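Local structure of sulfate adenylyltransferase (Allochromatium vinosum, 4DNX) at residues 57-62 against 81-86; 66-71 against 129-134; 116-121 against 158-163; 123-128 against 152-157. The protein catalyses the reaction of sulfate with ATP to form adenosine 5'-phosphosulfate and diphosphate. All blocks are in the same frame, centred on the assembly; numbering follows the deposited sequence.

Contact 1: residues 57-62 against 81-86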
loop_
_atom_site.group_PDB
_atom_site.type_symbol
_atom_site.label_atom_id
_atom_site.label_comp_id
_atom_site.label_asym_id
_atom_site.label_seq_id
_atom_site.Cartn_x
_atom_site.Cartn_y
_atom_site.Cartn_z
ATOM N N GLY A 57 16.988 14.116 -7.258
ATOM C CA GLY A 57 17.497 13.121 -8.190
ATOM C C GLY A 57 18.933 12.752 -7.916
ATOM O O GLY A 57 19.386 12.781 -6.782
ATOM N N PHE A 58 19.667 12.413 -8.976
ATOM C CA PHE A 58 21.017 11.869 -8.810
ATOM C C PHE A 58 22.032 12.987 -8.787
ATOM O O PHE A 58 21.880 13.976 -9.494
ATOM C CB PHE A 58 21.331 10.875 -9.927
ATOM C CG PHE A 58 20.528 9.585 -9.838
ATOM C CD1 PHE A 58 20.864 8.594 -8.898
ATOM C CD2 PHE A 58 19.442 9.366 -10.677
ATOM C CE1 PHE A 58 20.128 7.411 -8.822
ATOM C CE2 PHE A 58 18.697 8.183 -10.617
ATOM C CZ PHE A 58 19.033 7.191 -9.677
ATOM N N MET A 59 23.068 12.795 -7.983
ATOM C CA MET A 59 24.072 13.810 -7.676
ATOM C C MET A 59 25.115 13.916 -8.756
ATOM O O MET A 59 25.540 12.910 -9.336
ATOM C CB MET A 59 24.793 13.444 -6.371
ATOM C CG MET A 59 23.924 13.501 -5.164
ATOM S SD MET A 59 24.904 13.196 -3.685
ATOM C CE MET A 59 23.586 13.050 -2.468
ATOM N N ASN A 60 25.596 15.148 -8.980
ATOM C CA ASN A 60 26.848 15.295 -9.742
ATOM C C ASN A 60 28.067 14.919 -8.867
ATOM O O ASN A 60 27.917 14.659 -7.630
ATOM C CB ASN A 60 26.994 16.703 -10.332
ATOM C CG ASN A 60 27.060 17.793 -9.270
ATOM O OD1 ASN A 60 27.490 17.578 -8.126
ATOM N ND2 ASN A 60 26.685 18.995 -9.674
ATOM N N LEU A 61 29.246 14.879 -9.475
ATOM C CA LEU A 61 30.427 14.442 -8.758
ATOM C C LEU A 61 30.764 15.369 -7.584
ATOM O O LEU A 61 31.132 14.895 -6.508
ATOM C CB LEU A 61 31.621 14.401 -9.715
ATOM C CG LEU A 61 32.308 13.065 -9.850
ATOM C CD1 LEU A 61 33.566 13.207 -10.734
ATOM C CD2 LEU A 61 32.644 12.444 -8.486
ATOM N N ALA A 62 30.630 16.684 -7.759
ATOM C CA ALA A 62 30.912 17.599 -6.612
ATOM C C ALA A 62 30.009 17.359 -5.370
ATOM O O ALA A 62 30.487 17.338 -4.243
ATOM C CB ALA A 62 30.837 19.073 -7.060
ATOM N N VAL A 81 24.896 10.039 2.414
ATOM C CA VAL A 81 25.621 9.207 1.424
ATOM C C VAL A 81 25.412 9.725 0.002
ATOM O O VAL A 81 24.401 10.320 -0.313
ATOM C CB VAL A 81 25.196 7.690 1.479
ATOM C CG1 VAL A 81 25.402 7.124 2.898
ATOM C CG2 VAL A 81 23.765 7.512 0.983
ATOM N N PRO A 82 26.358 9.463 -0.889
ATOM C CA PRO A 82 26.184 9.916 -2.256
ATOM C C PRO A 82 25.017 9.171 -2.862
ATOM O O PRO A 82 24.793 8.026 -2.499
ATOM C CB PRO A 82 27.487 9.490 -2.964
ATOM C CG PRO A 82 28.436 9.018 -1.943
ATOM C CD PRO A 82 27.712 8.958 -0.600
ATOM N N LEU A 83 24.253 9.828 -3.743
ATOM C CA LEU A 83 23.233 9.158 -4.524
ATOM C C LEU A 83 23.669 9.240 -5.967
ATOM O O LEU A 83 23.458 10.263 -6.618
ATOM C CB LEU A 83 21.884 9.872 -4.400
ATOM C CG LEU A 83 21.129 9.770 -3.078
ATOM C CD1 LEU A 83 19.734 10.454 -3.271
ATOM C CD2 LEU A 83 20.986 8.316 -2.592
ATOM N N LEU A 84 24.295 8.174 -6.456
ATOM C CA LEU A 84 24.893 8.213 -7.794
ATOM C C LEU A 84 24.163 7.292 -8.765
ATOM O O LEU A 84 23.595 6.242 -8.392
ATOM C CB LEU A 84 26.371 7.818 -7.718
ATOM C CG LEU A 84 27.327 8.883 -7.145
ATOM C CD1 LEU A 84 28.651 8.265 -6.803
ATOM C CD2 LEU A 84 27.535 10.031 -8.181
ATOM N N CYS A 85 24.164 7.701 -10.033
ATOM C CA CYS A 85 23.746 6.808 -11.136
ATOM C C CYS A 85 24.965 6.597 -12.011
ATOM O O CYS A 85 25.277 7.411 -12.905
ATOM C CB CYS A 85 22.617 7.449 -11.968
ATOM S SG CYS A 85 22.073 6.317 -13.263
ATOM N N LEU A 86 25.677 5.510 -11.715
ATOM C CA LEU A 86 26.917 5.179 -12.425
ATOM C C LEU A 86 26.616 4.148 -13.494
ATOM O O LEU A 86 25.847 3.224 -13.260
ATOM C CB LEU A 86 27.934 4.609 -11.437
ATOM C CG LEU A 86 28.573 5.621 -10.473
ATOM C CD1 LEU A 86 29.372 4.908 -9.387
ATOM C CD2 LEU A 86 29.503 6.500 -11.281
HETATM O O HOH W 1 25.082 10.378 -10.587
#
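Met59 lies against Leu83 and its neighbours along the whole length of its side chain. Met59 CB is 3.5 Å from Leu83 O, and CG passes beside the same oxygen. SD, placed anti to CA (chi2 -175°), comes level with the backbone of Pro82 and Leu83, where Leu83 N gives it a weak but fairly straight hydrogen bond (N to SD 3.4 Å). At the tip CE, extended in turn by chi3 (-171°), meets Leu83 N, Leu83 CB and Val81 O, the last at 3.6 Å. The backbone is held more firmly: Met59 N donates to Leu83 O over 2.9 Å, with 175° at the hydrogen. Water 1 continues the pairing, donating to Met59 O and accepting from Cys85 N. Beyond it, Cys85 CB sits over the centre of one face of the Phe58 ring, 3.7 Å from the centroid, a CH-pi contact; Cys85 SG makes a longer sulfur-aromatic contact with that ring, while Leu83 O lies at the ring edge. Through their backbones Phe58 and Cys85 hydrogen-bond to Gly159 and Ile157. A strong backbone bond, a weak N-H...S bond and one water thus join two short runs lying against strand 155-163 in the mixed sheet of the PUA-like domain.

Contact 2: residues 66-71 against 129-134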
loop_
_atom_site.group_PDB
_atom_site.type_symbol
_atom_site.label_atom_id
_atom_site.label_comp_id
_atom_site.label_asym_id
_atom_site.label_seq_id
_atom_site.Cartn_x
_atom_site.Cartn_y
_atom_site.Cartn_z
ATOM N N SER A 66 31.197 15.781 -1.764
ATOM C CA SER A 66 30.877 16.521 -0.542
ATOM C C SER A 66 30.060 15.632 0.430
ATOM O O SER A 66 30.348 15.598 1.626
ATOM C CB SER A 66 30.125 17.807 -0.873
ATOM O OG SER A 66 30.004 18.616 0.305
ATOM N N SER A 67 29.098 14.877 -0.099
ATOM C CA SER A 67 28.280 13.954 0.737
ATOM C C SER A 67 29.175 12.870 1.404
ATOM O O SER A 67 29.095 12.600 2.636
ATOM C CB SER A 67 27.195 13.298 -0.146
ATOM O OG SER A 67 26.353 12.553 0.714
ATOM N N ALA A 68 30.058 12.261 0.593
ATOM C CA ALA A 68 30.949 11.225 1.085
ATOM C C ALA A 68 31.827 11.751 2.218
ATOM O O ALA A 68 31.997 11.088 3.240
ATOM C CB ALA A 68 31.838 10.681 -0.066
ATOM N N GLN A 69 32.403 12.944 2.063
ATOM C CA GLN A 69 33.416 13.366 3.006
ATOM C C GLN A 69 32.856 14.110 4.204
ATOM O O GLN A 69 33.509 14.144 5.265
ATOM C CB GLN A 69 34.465 14.260 2.324
ATOM C CG GLN A 69 35.240 13.568 1.227
ATOM C CD GLN A 69 36.102 14.528 0.482
ATOM O OE1 GLN A 69 37.261 14.752 0.837
ATOM N NE2 GLN A 69 35.558 15.097 -0.573
ATOM N N SER A 70 31.696 14.749 4.021
ATOM C CA SER A 70 31.210 15.713 5.032
ATOM C C SER A 70 29.699 15.609 5.357
ATOM O O SER A 70 29.169 16.386 6.184
ATOM C CB SER A 70 31.577 17.154 4.623
ATOM O OG SER A 70 30.761 17.578 3.538
ATOM N N MET A 71 29.025 14.649 4.716
ATOM C CA MET A 71 27.581 14.457 4.828
ATOM C C MET A 71 26.779 15.685 4.437
ATOM O O MET A 71 25.668 15.872 4.914
ATOM C CB MET A 71 27.185 13.942 6.230
ATOM C CG MET A 71 27.945 12.705 6.715
ATOM S SD MET A 71 27.239 12.283 8.368
ATOM C CE MET A 71 28.634 11.682 9.281
ATOM N N ALA A 129 38.140 6.030 -5.016
ATOM C CA ALA A 129 38.824 5.590 -3.776
ATOM C C ALA A 129 38.477 6.505 -2.608
ATOM O O ALA A 129 38.294 6.017 -1.479
ATOM C CB ALA A 129 40.348 5.502 -3.963
ATOM N N LEU A 130 38.424 7.817 -2.867
ATOM C CA LEU A 130 38.109 8.782 -1.810
ATOM C C LEU A 130 36.680 8.523 -1.308
ATOM O O LEU A 130 36.438 8.397 -0.094
ATOM C CB LEU A 130 38.258 10.228 -2.309
ATOM C CG LEU A 130 37.937 11.386 -1.347
ATOM C CD1 LEU A 130 38.680 11.238 -0.041
ATOM C CD2 LEU A 130 38.295 12.725 -1.997
ATOM N N MET A 131 35.735 8.387 -2.242
ATOM C CA MET A 131 34.317 8.173 -1.849
ATOM C C MET A 131 34.148 6.809 -1.138
ATOM O O MET A 131 33.437 6.724 -0.148
ATOM C CB MET A 131 33.360 8.275 -3.066
ATOM C CG MET A 131 33.204 9.714 -3.619
ATOM S SD MET A 131 31.945 9.933 -4.834
ATOM C CE MET A 131 32.715 9.150 -6.285
ATOM N N THR A 132 34.829 5.766 -1.639
ATOM C CA THR A 132 34.774 4.419 -1.061
ATOM C C THR A 132 35.280 4.402 0.393
ATOM O O THR A 132 34.551 3.937 1.282
ATOM C CB THR A 132 35.638 3.437 -1.903
ATOM O OG1 THR A 132 35.031 3.309 -3.190
ATOM C CG2 THR A 132 35.700 2.078 -1.261
ATOM N N GLU A 133 36.474 4.929 0.621
ATOM C CA GLU A 133 37.053 4.955 1.965
ATOM C C GLU A 133 36.175 5.771 2.948
ATOM O O GLU A 133 35.982 5.366 4.100
ATOM C CB GLU A 133 38.488 5.485 1.929
ATOM C CG GLU A 133 39.165 5.340 3.271
ATOM C CD GLU A 133 38.809 6.490 4.203
ATOM O OE1 GLU A 133 38.720 6.278 5.445
ATOM O OE2 GLU A 133 38.607 7.612 3.678
ATOM N N GLN A 134 35.632 6.888 2.490
ATOM C CA GLN A 134 34.802 7.751 3.355
ATOM C C GLN A 134 33.426 7.144 3.695
ATOM O O GLN A 134 32.966 7.205 4.857
ATOM C CB GLN A 134 34.644 9.147 2.726
ATOM C CG GLN A 134 35.946 9.943 2.689
ATOM C CD GLN A 134 36.335 10.434 4.066
ATOM O OE1 GLN A 134 35.729 11.359 4.599
ATOM N NE2 GLN A 134 37.317 9.804 4.658
HETATM O O HOH W 2 36.564 13.852 5.317
#
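Ala68 and Met131 mark the closest CA pair (5.4 Å) where two helices of the PUA-like domain, 61-70 and 125-136, pack together. The segment axes approach to 8.6 Å, and their N-to-C directions differ by 41°, so the helices run roughly the same way. At the centre, Ala68 CB touches Met131 CG at 3.9 Å. The rest of the methionine turns toward other residues of helix 61-70, including Leu61, Ala64 and Leu65, and toward Phe149.

On the more solvent-accessible flank, Gln69 crosses Leu130 at about a right angle. Its amide end rests on the leucine methyls, with OE1 3.6 Å from Leu130 CD2, a van der Waals contact between the oxygen and a methyl, while NE2 is hydrogen-bonded to Leu65 O one turn earlier in its own helix. Gln69 meets Gln134 at a slant, CG to CG, and the two amide planes stand 88° apart, which rules out flat stacking of the amides.

The Gln134 chain is bent rather than extended at chi2 (-73°), turning CD away from the position anti to CA. Its CB lies 3.3 Å from Ala68 O, an oxygen that also accepts from Arg275. Its amide is fixed at both ends: NE2 donates in plane to the syn lone pair of Glu133 OE2, and OE1 accepts a hydrogen bond from water 2. That water also donates to Gln69 O, bridging the helices with distances of 2.7 Å to Gln134 OE1 and 3.1 Å to Gln69 O.

Contact 3: residues 116-121 against 158-163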
loop_
_atom_site.group_PDB
_atom_site.type_symbol
_atom_site.label_atom_id
_atom_site.label_comp_id
_atom_site.label_asym_id
_atom_site.label_seq_id
_atom_site.Cartn_x
_atom_site.Cartn_y
_atom_site.Cartn_z
ATOM N N ASP A 116 15.915 14.224 -16.274
ATOM C CA ASP A 116 16.499 15.323 -17.068
ATOM C C ASP A 116 17.971 15.357 -16.754
ATOM O O ASP A 116 18.371 15.638 -15.608
ATOM C CB ASP A 116 15.816 16.667 -16.744
ATOM C CG ASP A 116 14.378 16.676 -17.185
ATOM O OD1 ASP A 116 14.142 16.533 -18.402
ATOM O OD2 ASP A 116 13.471 16.742 -16.317
ATOM N N VAL A 117 18.791 15.039 -17.756
ATOM C CA VAL A 117 20.216 14.915 -17.510
ATOM C C VAL A 117 20.881 16.299 -17.556
ATOM O O VAL A 117 20.829 16.987 -18.602
ATOM C CB VAL A 117 20.859 13.951 -18.521
ATOM C CG1 VAL A 117 22.375 13.920 -18.338
ATOM C CG2 VAL A 117 20.239 12.563 -18.359
ATOM N N THR A 118 21.453 16.732 -16.433
ATOM C CA THR A 118 22.145 18.028 -16.438
ATOM C C THR A 118 23.670 17.923 -16.452
ATOM O O THR A 118 24.359 18.910 -16.701
ATOM C CB THR A 118 21.653 18.963 -15.333
ATOM O OG1 THR A 118 21.733 18.296 -14.070
ATOM C CG2 THR A 118 20.173 19.324 -15.619
ATOM N N ALA A 119 24.205 16.728 -16.213
ATOM C CA ALA A 119 25.642 16.539 -16.416
ATOM C C ALA A 119 25.962 15.086 -16.618
ATOM O O ALA A 119 25.245 14.196 -16.132
ATOM C CB ALA A 119 26.440 17.082 -15.240
ATOM N N VAL A 120 27.032 14.862 -17.368
ATOM C CA VAL A 120 27.558 13.521 -17.566
ATOM C C VAL A 120 29.060 13.649 -17.288
ATOM O O VAL A 120 29.763 14.406 -17.981
ATOM C CB VAL A 120 27.342 13.025 -19.023
ATOM C CG1 VAL A 120 28.056 11.699 -19.245
ATOM C CG2 VAL A 120 25.862 12.913 -19.379
ATOM N N GLU A 121 29.557 12.907 -16.301
ATOM C CA GLU A 121 30.924 13.068 -15.790
ATOM C C GLU A 121 31.648 11.723 -15.666
ATOM O O GLU A 121 31.029 10.724 -15.329
ATOM C CB GLU A 121 30.893 13.744 -14.402
ATOM C CG GLU A 121 30.244 15.148 -14.397
ATOM C CD GLU A 121 30.050 15.734 -12.991
ATOM O OE1 GLU A 121 29.295 15.134 -12.225
ATOM O OE2 GLU A 121 30.669 16.785 -12.679
ATOM N N SER A 158 23.735 12.820 -13.913
ATOM C CA SER A 158 23.117 13.552 -12.788
ATOM C C SER A 158 21.995 14.447 -13.276
ATOM O O SER A 158 21.952 14.815 -14.468
ATOM C CB SER A 158 24.157 14.389 -12.013
ATOM O OG SER A 158 24.895 15.248 -12.883
ATOM N N GLY A 159 21.077 14.751 -12.357
ATOM C CA GLY A 159 19.896 15.562 -12.701
ATOM C C GLY A 159 18.638 15.059 -12.021
ATOM O O GLY A 159 18.627 13.929 -11.448
ATOM N N PRO A 160 17.565 15.847 -12.090
ATOM C CA PRO A 160 16.335 15.530 -11.373
ATOM C C PRO A 160 15.556 14.385 -12.050
ATOM O O PRO A 160 15.654 14.216 -13.278
ATOM C CB PRO A 160 15.515 16.846 -11.450
ATOM C CG PRO A 160 16.042 17.522 -12.700
ATOM C CD PRO A 160 17.469 17.120 -12.851
ATOM N N ILE A 161 14.792 13.625 -11.250
ATOM C CA ILE A 161 14.023 12.510 -11.803
ATOM C C ILE A 161 12.551 12.612 -11.408
ATOM O O ILE A 161 12.211 13.270 -10.416
ATOM C CB ILE A 161 14.604 11.101 -11.360
ATOM C CG1 ILE A 161 14.415 10.895 -9.852
ATOM C CG2 ILE A 161 16.091 10.944 -11.799
ATOM C CD1 ILE A 161 14.901 9.462 -9.390
ATOM N N GLN A 162 11.708 11.963 -12.211
ATOM C CA GLN A 162 10.269 11.732 -11.963
ATOM C C GLN A 162 10.101 10.219 -11.972
ATOM O O GLN A 162 10.364 9.559 -12.993
ATOM C CB GLN A 162 9.425 12.386 -13.061
ATOM C CG GLN A 162 9.577 13.903 -13.078
ATOM C CD GLN A 162 9.062 14.526 -14.390
ATOM O OE1 GLN A 162 9.612 14.308 -15.496
ATOM N NE2 GLN A 162 8.012 15.282 -14.272
ATOM N N VAL A 163 9.629 9.687 -10.848
ATOM C CA VAL A 163 9.514 8.230 -10.615
ATOM C C VAL A 163 8.111 7.717 -10.950
ATOM O O VAL A 163 7.105 8.336 -10.548
ATOM C CB VAL A 163 9.920 7.883 -9.179
ATOM C CG1 VAL A 163 9.751 6.362 -8.961
ATOM C CG2 VAL A 163 11.369 8.385 -8.894
HETATM O O HOH W 3 12.532 14.418 -15.058
HETATM O O HOH W 4 24.201 17.618 -12.765
HETATM O O HOH W 5 27.206 13.869 -13.394
#
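Ser158 O is approached by two successive amides of residues 116-121, Thr118 N at 2.8 Å and, more weakly, Ala119 N at 3.4 Å. Two residues opposite one define a classic beta bulge. In return Ser158 N donates to Ala119 O, completing the antiparallel hydrogen-bonded pair of Ala119 and Ser158, and farther along Asp116 N donates to Pro160 O over 3.0 Å. Between these bonds Gly159 CA comes 3.3 Å from Asp116 O in a CA-H...O contact.

Waters engage the polar side chains. Ser158 OG stands between its own backbone N and carbonyl carbon (chi1 53°), and water 4 links it to Thr118 OG1. Water 5 also meets Ser158 OG and probably donates to Glu121 OE1, which accepts from Leu61 N as well. Water 3 lies 2.8 Å from Asp116 OD2 and within hydrogen-bonding distance of Gln162 OE1; the other aspartate oxygen, Asp116 OD1, forms a salt bridge with Arg98.

Strand 155-163 is central here: residues 116-121 pair along one edge, strand 57-58 also pairs with it in antiparallel fashion, and Ile161 packs on Ala44 and Leu47 of helix 38-48.

Contact 4: residues 123-128 against 152-157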
loop_
_atom_site.group_PDB
_atom_site.type_symbol
_atom_site.label_atom_id
_atom_site.label_comp_id
_atom_site.label_asym_id
_atom_site.label_seq_id
_atom_site.Cartn_x
_atom_site.Cartn_y
_atom_site.Cartn_z
ATOM N N VAL A 123 34.248 9.530 -13.493
ATOM C CA VAL A 123 34.838 9.485 -12.171
ATOM C C VAL A 123 36.234 8.855 -12.207
ATOM O O VAL A 123 36.408 7.758 -12.753
ATOM C CB VAL A 123 33.959 8.685 -11.219
ATOM C CG1 VAL A 123 34.401 8.983 -9.788
ATOM C CG2 VAL A 123 32.471 9.053 -11.442
ATOM N N SER A 124 37.229 9.554 -11.651
ATOM C CA SER A 124 38.621 9.048 -11.669
ATOM C C SER A 124 38.798 7.963 -10.596
ATOM O O SER A 124 37.980 7.854 -9.673
ATOM C CB SER A 124 39.632 10.170 -11.428
ATOM O OG SER A 124 39.538 10.579 -10.057
ATOM N N ASP A 125 39.865 7.172 -10.728
ATOM C CA ASP A 125 40.241 6.200 -9.700
ATOM C C ASP A 125 40.382 6.888 -8.344
ATOM O O ASP A 125 39.906 6.359 -7.335
ATOM C CB ASP A 125 41.551 5.477 -10.035
ATOM C CG ASP A 125 41.452 4.600 -11.277
ATOM O OD1 ASP A 125 40.336 4.357 -11.777
ATOM O OD2 ASP A 125 42.538 4.181 -11.770
ATOM N N ALA A 126 41.021 8.059 -8.330
ATOM C CA ALA A 126 41.265 8.764 -7.073
ATOM C C ALA A 126 39.955 9.219 -6.433
ATOM O O ALA A 126 39.787 9.097 -5.214
ATOM C CB ALA A 126 42.213 9.932 -7.277
ATOM N N GLN A 127 39.018 9.711 -7.246
ATOM C CA GLN A 127 37.684 10.107 -6.741
ATOM C C GLN A 127 36.892 8.918 -6.198
ATOM O O GLN A 127 36.250 9.037 -5.138
ATOM C CB GLN A 127 36.902 10.828 -7.838
ATOM C CG GLN A 127 37.530 12.156 -8.191
ATOM C CD GLN A 127 36.944 12.796 -9.426
ATOM O OE1 GLN A 127 36.560 12.123 -10.403
ATOM N NE2 GLN A 127 36.872 14.114 -9.398
ATOM N N MET A 128 36.963 7.771 -6.892
ATOM C CA MET A 128 36.263 6.555 -6.435
ATOM C C MET A 128 36.820 6.076 -5.116
ATOM O O MET A 128 36.027 5.769 -4.208
ATOM C CB MET A 128 36.312 5.399 -7.442
ATOM C CG MET A 128 35.352 5.553 -8.600
ATOM S SD MET A 128 33.576 5.618 -8.191
ATOM C CE MET A 128 33.185 3.940 -7.727
ATOM N N GLN A 152 30.067 -0.741 -10.880
ATOM C CA GLN A 152 28.946 -0.177 -11.617
ATOM C C GLN A 152 29.352 0.591 -12.861
ATOM O O GLN A 152 28.472 1.032 -13.623
ATOM C CB GLN A 152 28.161 0.794 -10.742
ATOM C CG GLN A 152 27.584 0.172 -9.449
ATOM C CD GLN A 152 26.926 1.240 -8.609
ATOM O OE1 GLN A 152 25.744 1.512 -8.780
ATOM N NE2 GLN A 152 27.715 1.940 -7.778
ATOM N N GLY A 153 30.639 0.790 -13.049
ATOM C CA GLY A 153 31.144 1.662 -14.091
ATOM C C GLY A 153 31.528 3.012 -13.511
ATOM O O GLY A 153 31.303 3.266 -12.299
ATOM N N ARG A 154 32.037 3.896 -14.371
ATOM C CA ARG A 154 32.650 5.162 -13.947
ATOM C C ARG A 154 32.055 6.408 -14.608
ATOM O O ARG A 154 32.603 7.510 -14.471
ATOM C CB ARG A 154 34.174 5.131 -14.221
ATOM C CG ARG A 154 34.922 4.032 -13.471
ATOM C CD ARG A 154 34.709 4.128 -11.957
ATOM N NE ARG A 154 35.800 3.449 -11.252
ATOM C CZ ARG A 154 37.089 3.794 -11.285
ATOM N NH1 ARG A 154 37.525 4.867 -11.978
ATOM N NH2 ARG A 154 37.942 3.054 -10.603
ATOM N N THR A 155 30.934 6.255 -15.330
ATOM C CA THR A 155 30.248 7.403 -15.912
ATOM C C THR A 155 29.058 7.772 -15.030
ATOM O O THR A 155 28.113 7.006 -14.909
ATOM C CB THR A 155 29.766 7.105 -17.354
ATOM O OG1 THR A 155 30.898 6.788 -18.182
ATOM C CG2 THR A 155 29.069 8.329 -17.968
ATOM N N ALA A 156 29.108 8.963 -14.428
ATOM C CA ALA A 156 28.022 9.422 -13.552
ATOM C C ALA A 156 27.080 10.334 -14.330
ATOM O O ALA A 156 27.537 11.309 -14.961
ATOM C CB ALA A 156 28.616 10.177 -12.376
ATOM N N ILE A 157 25.786 10.015 -14.321
ATOM C CA ILE A 157 24.782 10.901 -14.934
ATOM C C ILE A 157 23.977 11.519 -13.800
ATOM O O ILE A 157 23.610 10.826 -12.811
ATOM C CB ILE A 157 23.920 10.161 -15.979
ATOM C CG1 ILE A 157 23.144 9.010 -15.349
ATOM C CG2 ILE A 157 24.860 9.590 -17.073
ATOM C CD1 ILE A 157 22.055 8.423 -16.304
#
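A capping box opens helix 125-136, and beside it Arg154, just before strand 155-163, ties strand to helix. In the box, Gln127 N donates to Ser124 OG, and Ser124 N returns a nearly straight bond (177° at the hydrogen) to Gln127 OE1. Just before the cap, Val123 N bonds to Arg154 O at 2.8 Å, and Val123 CG2 packs over that oxygen and against Ala156 CB. Arg154 and Thr155 both face Leu87, a classic beta bulge on the other edge of the strand.

Arg154 is modelled in two conformers, and its side-chain contacts are those of the one described here. In it the chain bends at chi2 (-57°), which places CD 3.7 Å from Met128 CG. Farther out, Met128 CG lies over one face of the guanidinium, 3.4 Å above its plane and offset toward the rim, with NE as its closest atom. The guanidinium edge meets the residues leading into the helix and its first turn: NH1 donates to Val123 O, tilted from the carbonyl plane, and also to Asp125. Carboxylate and guanidinium planes are 90° apart, so the salt bridge is not the flat two-oxygen kind. Instead both terminal nitrogens grip one oxygen, Asp125 OD1. NH1 reaches it nearly in line with the C-O bond at 2.9 Å, whereas NH2, at 3.0 Å, arrives from above the carboxylate plane.

How the contacts relate
All four contacts lie within the PUA-like domain. Contact 1 closes before contacts 3 and 4 open, contact 4 is nested inside the loop closed by contact 3, and contact 2 alternates with each of the others along the chain. Contacts 1 and 3 have centres 9 Å apart, contacts 1 and 4 10 Å; both pairs meet at strand 155-163 through backbone pairing. Contact 2 shares helix 61-70 with contact 1 and helix 125-136 with contact 4, but stays about 9 Å from contact 3 at the nearest atoms. One strand and two helices thus knit sequence-distant pieces into a single unit.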